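Local coordinates for protein tRNA uridine(34) acetyltransferase (Methanocaldococcus infernus, PDB 6IA8) that catalyses the formation of 5-(carboxymethyl)uridine at wobble position 34 of tRNAs, using acetyl-CoA, S-adenosyl-L-methionine and an iron-sulfur cluster, at residues V67-P71 against R147-Y151; M256-P260 against Y288-V292. All coordinates share one frame; numbering follows the deposited sequence.

Both interactions belong to the radical SAM core and to its seven-stranded parallel sheet. They come in series along the chain: interaction 1 closes before interaction 2 opens. Their centres are about 27 Å apart, and their nearest atoms are about 14 Å apart, so they do not touch. Interaction 1 lies at strand 63-68, an outermost strand of the sheet, and the start of helix 149-164. Interaction 2 joins the loops after the neighbouring strands 250-255 and 284-287, toward the opposite edge of the sheet. Both contacts sit at the C-terminal ends of the parallel strands, where radical SAM enzymes carry their cluster loop, though neither is at an annotated site.

Interaction 1. Residues V67-P71 against R147-Y151; sequences VMTSP and REIEY
Ser70 and Tyr151 make a polar surface contact between the exit of strand 63-68 and the first turn of helix 149-164. The chain past this exit leads into the cysteine loop, which is not modelled; Cys74, Cys79 and Cys82 in it are the probable cluster ligands. The backbone N of Ser70 donates to Tyr151 OH at 3.0 Å, with a fairly straight N-H...O angle of 162°. Tyr151 CG is anti to the backbone N (chi1 177°), which directs the ring from the helix toward Ser70. A water joins the same two residues. It lies 2.7 Å from Tyr151 OH and 3.1 Å from Ser70 OG. The phenol oxygen thus has two partners, one backbone and one water. Thr69 CB packs at the edge of the Tyr151 ring, near its plane, 3.7 Å from Tyr151 OH. Thr69 OG1 turns to another partner, a weak hydrogen bond to Met140 O on the adjacent strand 134-140.

The Arg147 guanidinium lies nearly parallel over one face of the Tyr151 ring. Arg147 NH2 sits above the ring centre, 3.5 Å from the plane. The arginine chain is bent at chi2 and chi3, which folds the guanidinium back over the tyrosine. Arg147 NH1 comes to 2.7 Å from Ser70 O, while NH2 touches Ser70 CB. Arg147 NE makes a weak, salt-bridged hydrogen bond of 3.3 Å to OE1 of Glu148, the N-cap residue of the helix. This may help hold the guanidinium over the ring.

The contact joins the C-terminal end of the first strand of the radical SAM parallel sheet to the start of the helix that follows strand 134-140.

Interaction 2. Residues M256-P260 against Y288-V292; sequences MPGMP and YPCLV
Tyr288 meets Met256 and Pro257 through its carbonyl, where two neighbouring loops of the TIM-barrel-like radical SAM core run side by side after strands 250-255 and 284-287. Tyr288 O accepts a CA-H...O contact from Met256 CA at 3.5 Å and also touches Pro257 CD. The Tyr288 ring carries Pro289 CD over one face, offset toward the rim.

Pro289 comes next. Pro289 CA lies 3.4 Å from Pro257 O, a second CA-H...O contact, and the proline ring touches Ala315 and Ile319 of helix 312-325.

Cys290 carries most of the contact. Cys290 N donates to Pro257 O at 2.8 Å. The cysteine CB is packed between backbone oxygens and the methionines: Cys290 CB lies 3.6 Å from Gly258 O and 4.0 Å from Met259 CG, with Met256 SD a little farther away. SG stands anti to the backbone N (chi1 -173°), which brings it to Met259 CG and Pro260 CD. Leu298 and Phe307 touch this buried cysteine from outside the two loops. Finally, one water donates to both Cys290 O, at 2.8 Å, and Gly258 O, at 3.0 Å.

Interaction 1. Residues V67-P71 against R147-Y151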
ATOM      1  N   VAL A  67       0.081 -14.216   2.263  1.00 35.05           N
ATOM      2  CA  VAL A  67      -0.490 -15.554   2.147  1.00 36.89           C
ATOM      3  C   VAL A  67      -1.266 -15.681   0.843  1.00 40.51           C
ATOM      4  O   VAL A  67      -1.741 -14.696   0.277  1.00 38.77           O
ATOM      5  CB  VAL A  67      -1.416 -15.893   3.331  1.00 33.34           C
ATOM      6  CG1 VAL A  67      -0.639 -15.827   4.656  1.00 37.35           C
ATOM      7  CG2 VAL A  67      -2.582 -14.973   3.363  1.00 36.97           C
ATOM      8  N   MET A  68      -1.414 -16.928   0.390  1.00 38.22           N
ATOM      9  CA  MET A  68      -1.995 -17.246  -0.909  1.00 47.14           C
ATOM     10  C   MET A  68      -3.339 -17.942  -0.741  1.00 46.15           C
ATOM     11  O   MET A  68      -3.501 -18.817   0.111  1.00 46.59           O
ATOM     12  CB  MET A  68      -1.057 -18.149  -1.714  1.00 54.04           C
ATOM     13  CG  MET A  68      -0.090 -17.429  -2.633  1.00 89.14           C
ATOM     14  SD  MET A  68      -0.798 -17.145  -4.261  1.00 96.38           S
ATOM     15  CE  MET A  68       0.408 -16.027  -4.968  1.00104.96           C
ATOM     16  N   THR A  69      -4.300 -17.563  -1.567  1.00 43.05           N
ATOM     17  CA  THR A  69      -5.606 -18.199  -1.579  1.00 41.95           C
ATOM     18  C   THR A  69      -5.614 -19.397  -2.520  1.00 51.61           C
ATOM     19  O   THR A  69      -4.683 -19.609  -3.297  1.00 61.03           O
ATOM     20  CB  THR A  69      -6.683 -17.200  -1.995  1.00 50.08           C
ATOM     21  OG1 THR A  69      -6.349 -16.651  -3.267  1.00 55.19           O
ATOM     22  CG2 THR A  69      -6.775 -16.083  -0.969  1.00 50.21           C
ATOM     23  N   SER A  70      -6.692 -20.181  -2.443  1.00 65.26           N
ATOM     24  CA  SER A  70      -6.808 -21.393  -3.243  1.00 80.14           C
ATOM     25  C   SER A  70      -7.079 -21.056  -4.708  1.00 88.95           C
ATOM     26  O   SER A  70      -7.697 -20.035  -5.011  1.00 65.22           O
ATOM     27  CB  SER A  70      -7.935 -22.293  -2.727  1.00 50.49           C
ATOM     28  OG  SER A  70      -7.552 -22.969  -1.553  1.00 80.68           O
ATOM     29  N   PRO A  71      -6.621 -21.910  -5.640  1.00110.49           N
ATOM     30  CA  PRO A  71      -6.998 -21.776  -7.055  1.00107.61           C
ATOM     31  C   PRO A  71      -8.507 -21.767  -7.271  1.00 75.61           C
ATOM     32  O   PRO A  71      -9.018 -20.804  -7.851  1.00 78.65           O
ATOM     33  CB  PRO A  71      -6.367 -23.012  -7.706  1.00134.67           C
ATOM     34  CG  PRO A  71      -5.185 -23.328  -6.837  1.00117.70           C
ATOM     35  CD  PRO A  71      -5.603 -22.960  -5.428  1.00104.87           C
ATOM     36  N   ARG A 147     -14.230 -14.527  -4.880  1.00 50.77           N
ATOM     37  CA  ARG A 147     -14.566 -15.794  -4.240  1.00 56.51           C
ATOM     38  C   ARG A 147     -15.860 -15.673  -3.429  1.00 52.91           C
ATOM     39  O   ARG A 147     -16.328 -14.578  -3.096  1.00 42.37           O
ATOM     40  CB  ARG A 147     -13.426 -16.265  -3.330  1.00 55.61           C
ATOM     41  CG  ARG A 147     -12.080 -16.418  -4.035  1.00 55.36           C
ATOM     42  CD  ARG A 147     -12.088 -17.594  -4.988  1.00 49.65           C
ATOM     43  NE  ARG A 147     -12.227 -18.867  -4.283  1.00 55.11           N
ATOM     44  CZ  ARG A 147     -11.213 -19.567  -3.784  1.00 69.50           C
ATOM     45  NH1 ARG A 147      -9.971 -19.123  -3.906  1.00117.65           N
ATOM     46  NH2 ARG A 147     -11.439 -20.729  -3.178  1.00 62.04           N
ATOM     47  N   GLU A 148     -16.436 -16.824  -3.100  1.00 48.54           N
ATOM     48  CA  GLU A 148     -17.613 -16.848  -2.249  1.00 54.81           C
ATOM     49  C   GLU A 148     -17.322 -16.130  -0.933  1.00 57.94           C
ATOM     50  O   GLU A 148     -16.237 -16.260  -0.358  1.00 46.24           O
ATOM     51  CB  GLU A 148     -18.033 -18.294  -1.975  1.00 74.74           C
ATOM     52  CG  GLU A 148     -17.794 -19.300  -3.105  1.00 79.76           C
ATOM     53  CD  GLU A 148     -16.389 -19.912  -3.067  1.00 87.23           C
ATOM     54  OE1 GLU A 148     -15.427 -19.213  -3.469  1.00 70.85           O
ATOM     55  OE2 GLU A 148     -16.237 -21.076  -2.616  1.00 72.94           O
ATOM     56  N   ILE A 149     -18.308 -15.381  -0.441  1.00 51.48           N
ATOM     57  CA  ILE A 149     -18.131 -14.675   0.825  1.00 60.72           C
ATOM     58  C   ILE A 149     -17.802 -15.660   1.941  1.00 55.46           C
ATOM     59  O   ILE A 149     -16.988 -15.374   2.828  1.00 52.36           O
ATOM     60  CB  ILE A 149     -19.386 -13.845   1.143  1.00 60.72           C
ATOM     61  CG1 ILE A 149     -19.430 -12.602   0.249  1.00 56.19           C
ATOM     62  CG2 ILE A 149     -19.387 -13.437   2.595  1.00 60.82           C
ATOM     63  CD1 ILE A 149     -20.801 -11.957   0.187  1.00 69.69           C
ATOM     64  N   GLU A 150     -18.440 -16.830   1.917  1.00 46.74           N
ATOM     65  CA  GLU A 150     -18.152 -17.866   2.900  1.00 52.69           C
ATOM     66  C   GLU A 150     -16.666 -18.154   2.961  1.00 44.50           C
ATOM     67  O   GLU A 150     -16.091 -18.248   4.049  1.00 45.71           O
ATOM     68  CB  GLU A 150     -18.915 -19.148   2.563  1.00 71.15           C
ATOM     69  CG  GLU A 150     -18.528 -20.356   3.401  1.00147.53           C
ATOM     70  CD  GLU A 150     -19.269 -21.617   2.983  1.00169.22           C
ATOM     71  OE1 GLU A 150     -19.804 -21.647   1.855  1.00169.10           O
ATOM     72  OE2 GLU A 150     -19.323 -22.574   3.783  1.00158.75           O
ATOM     73  N   TYR A 151     -16.023 -18.283   1.791  1.00 44.37           N
ATOM     74  CA  TYR A 151     -14.590 -18.558   1.747  1.00 41.98           C
ATOM     75  C   TYR A 151     -13.775 -17.371   2.238  1.00 43.97           C
ATOM     76  O   TYR A 151     -12.803 -17.554   2.979  1.00 41.60           O
ATOM     77  CB  TYR A 151     -14.167 -18.945   0.333  1.00 57.65           C
ATOM     78  CG  TYR A 151     -12.680 -19.172   0.196  1.00 39.62           C
ATOM     79  CD1 TYR A 151     -12.117 -20.410   0.466  1.00 50.19           C
ATOM     80  CD2 TYR A 151     -11.833 -18.144  -0.209  1.00 46.49           C
ATOM     81  CE1 TYR A 151     -10.759 -20.612   0.338  1.00 53.41           C
ATOM     82  CE2 TYR A 151     -10.468 -18.350  -0.343  1.00 46.26           C
ATOM     83  CZ  TYR A 151      -9.938 -19.577  -0.068  1.00 57.49           C
ATOM     84  OH  TYR A 151      -8.578 -19.792  -0.183  1.00 43.51           O
TER
HETATM   85  O   HOH W   1      -7.520 -21.769   1.293  1.00 41.40           O

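Interaction 2. Residues M256-P260 against Y288-V292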
ATOM      1  N   MET A 256       2.961  -2.011 -14.846  1.00 31.81           N
ATOM      2  CA  MET A 256       3.943  -2.790 -15.600  1.00 31.61           C
ATOM      3  C   MET A 256       4.465  -1.991 -16.784  1.00 37.41           C
ATOM      4  O   MET A 256       3.854  -2.002 -17.867  1.00 37.02           O
ATOM      5  CB  MET A 256       3.335  -4.107 -16.080  1.00 38.32           C
ATOM      6  CG  MET A 256       3.268  -5.204 -15.038  1.00 61.28           C
ATOM      7  SD  MET A 256       3.073  -6.812 -15.833  1.00 58.03           S
ATOM      8  CE  MET A 256       1.575  -6.564 -16.750  1.00 47.54           C
ATOM      9  N   PRO A 257       5.601  -1.313 -16.644  1.00 34.67           N
ATOM     10  CA  PRO A 257       6.244  -0.721 -17.823  1.00 32.80           C
ATOM     11  C   PRO A 257       6.587  -1.806 -18.839  1.00 33.69           C
ATOM     12  O   PRO A 257       6.825  -2.968 -18.492  1.00 35.72           O
ATOM     13  CB  PRO A 257       7.511  -0.059 -17.261  1.00 40.90           C
ATOM     14  CG  PRO A 257       7.268   0.051 -15.779  1.00 40.60           C
ATOM     15  CD  PRO A 257       6.389  -1.130 -15.414  1.00 34.99           C
ATOM     16  N   GLY A 258       6.612  -1.410 -20.108  1.00 35.11           N
ATOM     17  CA  GLY A 258       7.123  -2.268 -21.168  1.00 35.67           C
ATOM     18  C   GLY A 258       6.180  -3.369 -21.616  1.00 39.13           C
ATOM     19  O   GLY A 258       6.630  -4.418 -22.118  1.00 34.82           O
ATOM     20  N   MET A 259       4.876  -3.156 -21.469  1.00 34.85           N
ATOM     21  CA  MET A 259       3.901  -4.102 -21.979  1.00 45.67           C
ATOM     22  C   MET A 259       3.840  -4.043 -23.505  1.00 43.61           C
ATOM     23  O   MET A 259       4.257  -3.058 -24.114  1.00 34.01           O
ATOM     24  CB  MET A 259       2.517  -3.809 -21.408  1.00 37.86           C
ATOM     25  CG  MET A 259       2.399  -4.140 -19.925  1.00 39.61           C
ATOM     26  SD  MET A 259       0.848  -3.616 -19.252  1.00 40.85           S
ATOM     27  CE  MET A 259      -0.305  -4.824 -19.924  1.00 43.85           C
ATOM     28  N   PRO A 260       3.308  -5.086 -24.142  1.00 37.14           N
ATOM     29  CA  PRO A 260       3.152  -5.053 -25.604  1.00 35.35           C
ATOM     30  C   PRO A 260       2.373  -3.824 -26.032  1.00 34.30           C
ATOM     31  O   PRO A 260       1.366  -3.459 -25.422  1.00 41.99           O
ATOM     32  CB  PRO A 260       2.382  -6.344 -25.913  1.00 45.94           C
ATOM     33  CG  PRO A 260       2.754  -7.281 -24.801  1.00 64.13           C
ATOM     34  CD  PRO A 260       2.968  -6.404 -23.569  1.00 58.55           C
ATOM     35  N   TYR A 288       7.062  -2.975 -11.863  1.00 33.20           N
ATOM     36  CA  TYR A 288       8.093  -3.908 -12.328  1.00 37.41           C
ATOM     37  C   TYR A 288       7.903  -4.129 -13.817  1.00 37.67           C
ATOM     38  O   TYR A 288       6.757  -4.278 -14.252  1.00 38.39           O
ATOM     39  CB  TYR A 288       8.063  -5.260 -11.602  1.00 55.49           C
ATOM     40  CG  TYR A 288       9.421  -5.953 -11.646  1.00 48.23           C
ATOM     41  CD1 TYR A 288      10.394  -5.652 -10.706  1.00 45.87           C
ATOM     42  CD2 TYR A 288       9.747  -6.872 -12.654  1.00 39.91           C
ATOM     43  CE1 TYR A 288      11.628  -6.240 -10.739  1.00 51.27           C
ATOM     44  CE2 TYR A 288      11.004  -7.492 -12.680  1.00 47.53           C
ATOM     45  CZ  TYR A 288      11.931  -7.152 -11.722  1.00 55.05           C
ATOM     46  OH  TYR A 288      13.180  -7.716 -11.721  1.00 49.97           O
ATOM     47  N   PRO A 289       8.966  -4.163 -14.621  1.00 38.40           N
ATOM     48  CA  PRO A 289       8.781  -4.303 -16.072  1.00 34.19           C
ATOM     49  C   PRO A 289       8.082  -5.605 -16.426  1.00 38.29           C
ATOM     50  O   PRO A 289       8.199  -6.599 -15.719  1.00 39.05           O
ATOM     51  CB  PRO A 289      10.207  -4.272 -16.628  1.00 46.24           C
ATOM     52  CG  PRO A 289      11.097  -4.581 -15.451  1.00 50.02           C
ATOM     53  CD  PRO A 289      10.381  -4.012 -14.248  1.00 46.26           C
ATOM     54  N   CYS A 290       7.321  -5.565 -17.517  1.00 37.33           N
ATOM     55  CA  CYS A 290       6.607  -6.730 -18.016  1.00 34.44           C
ATOM     56  C   CYS A 290       7.607  -7.798 -18.427  1.00 42.71           C
ATOM     57  O   CYS A 290       8.613  -7.500 -19.077  1.00 37.65           O
ATOM     58  CB  CYS A 290       5.737  -6.302 -19.200  1.00 35.78           C
ATOM     59  SG  CYS A 290       4.647  -7.571 -19.797  1.00 44.97           S
ATOM     60  N   LEU A 291       7.338  -9.036 -18.024  1.00 38.95           N
ATOM     61  CA  LEU A 291       8.222 -10.169 -18.267  1.00 59.26           C
ATOM     62  C   LEU A 291       7.496 -11.211 -19.106  1.00 48.83           C
ATOM     63  O   LEU A 291       6.264 -11.225 -19.175  1.00 50.39           O
ATOM     64  CB  LEU A 291       8.682 -10.827 -16.953  1.00 58.15           C
ATOM     65  CG  LEU A 291       9.372  -9.961 -15.907  1.00 52.91           C
ATOM     66  CD1 LEU A 291       9.443 -10.684 -14.568  1.00 51.19           C
ATOM     67  CD2 LEU A 291      10.759  -9.553 -16.377  1.00 58.44           C
ATOM     68  N   VAL A 292       8.277 -12.103 -19.717  1.00 38.34           N
ATOM     69  CA  VAL A 292       7.764 -13.237 -20.474  1.00 42.38           C
ATOM     70  C   VAL A 292       7.960 -14.485 -19.625  1.00 47.47           C
ATOM     71  O   VAL A 292       9.094 -14.939 -19.426  1.00 48.50           O
ATOM     72  CB  VAL A 292       8.470 -13.375 -21.829  1.00 44.09           C
ATOM     73  CG1 VAL A 292       7.959 -14.602 -22.571  1.00 50.49           C
ATOM     74  CG2 VAL A 292       8.255 -12.100 -22.669  1.00 46.84           C
TER
HETATM   75  O   HOH W   2       9.071  -5.303 -20.708  1.00 38.17           O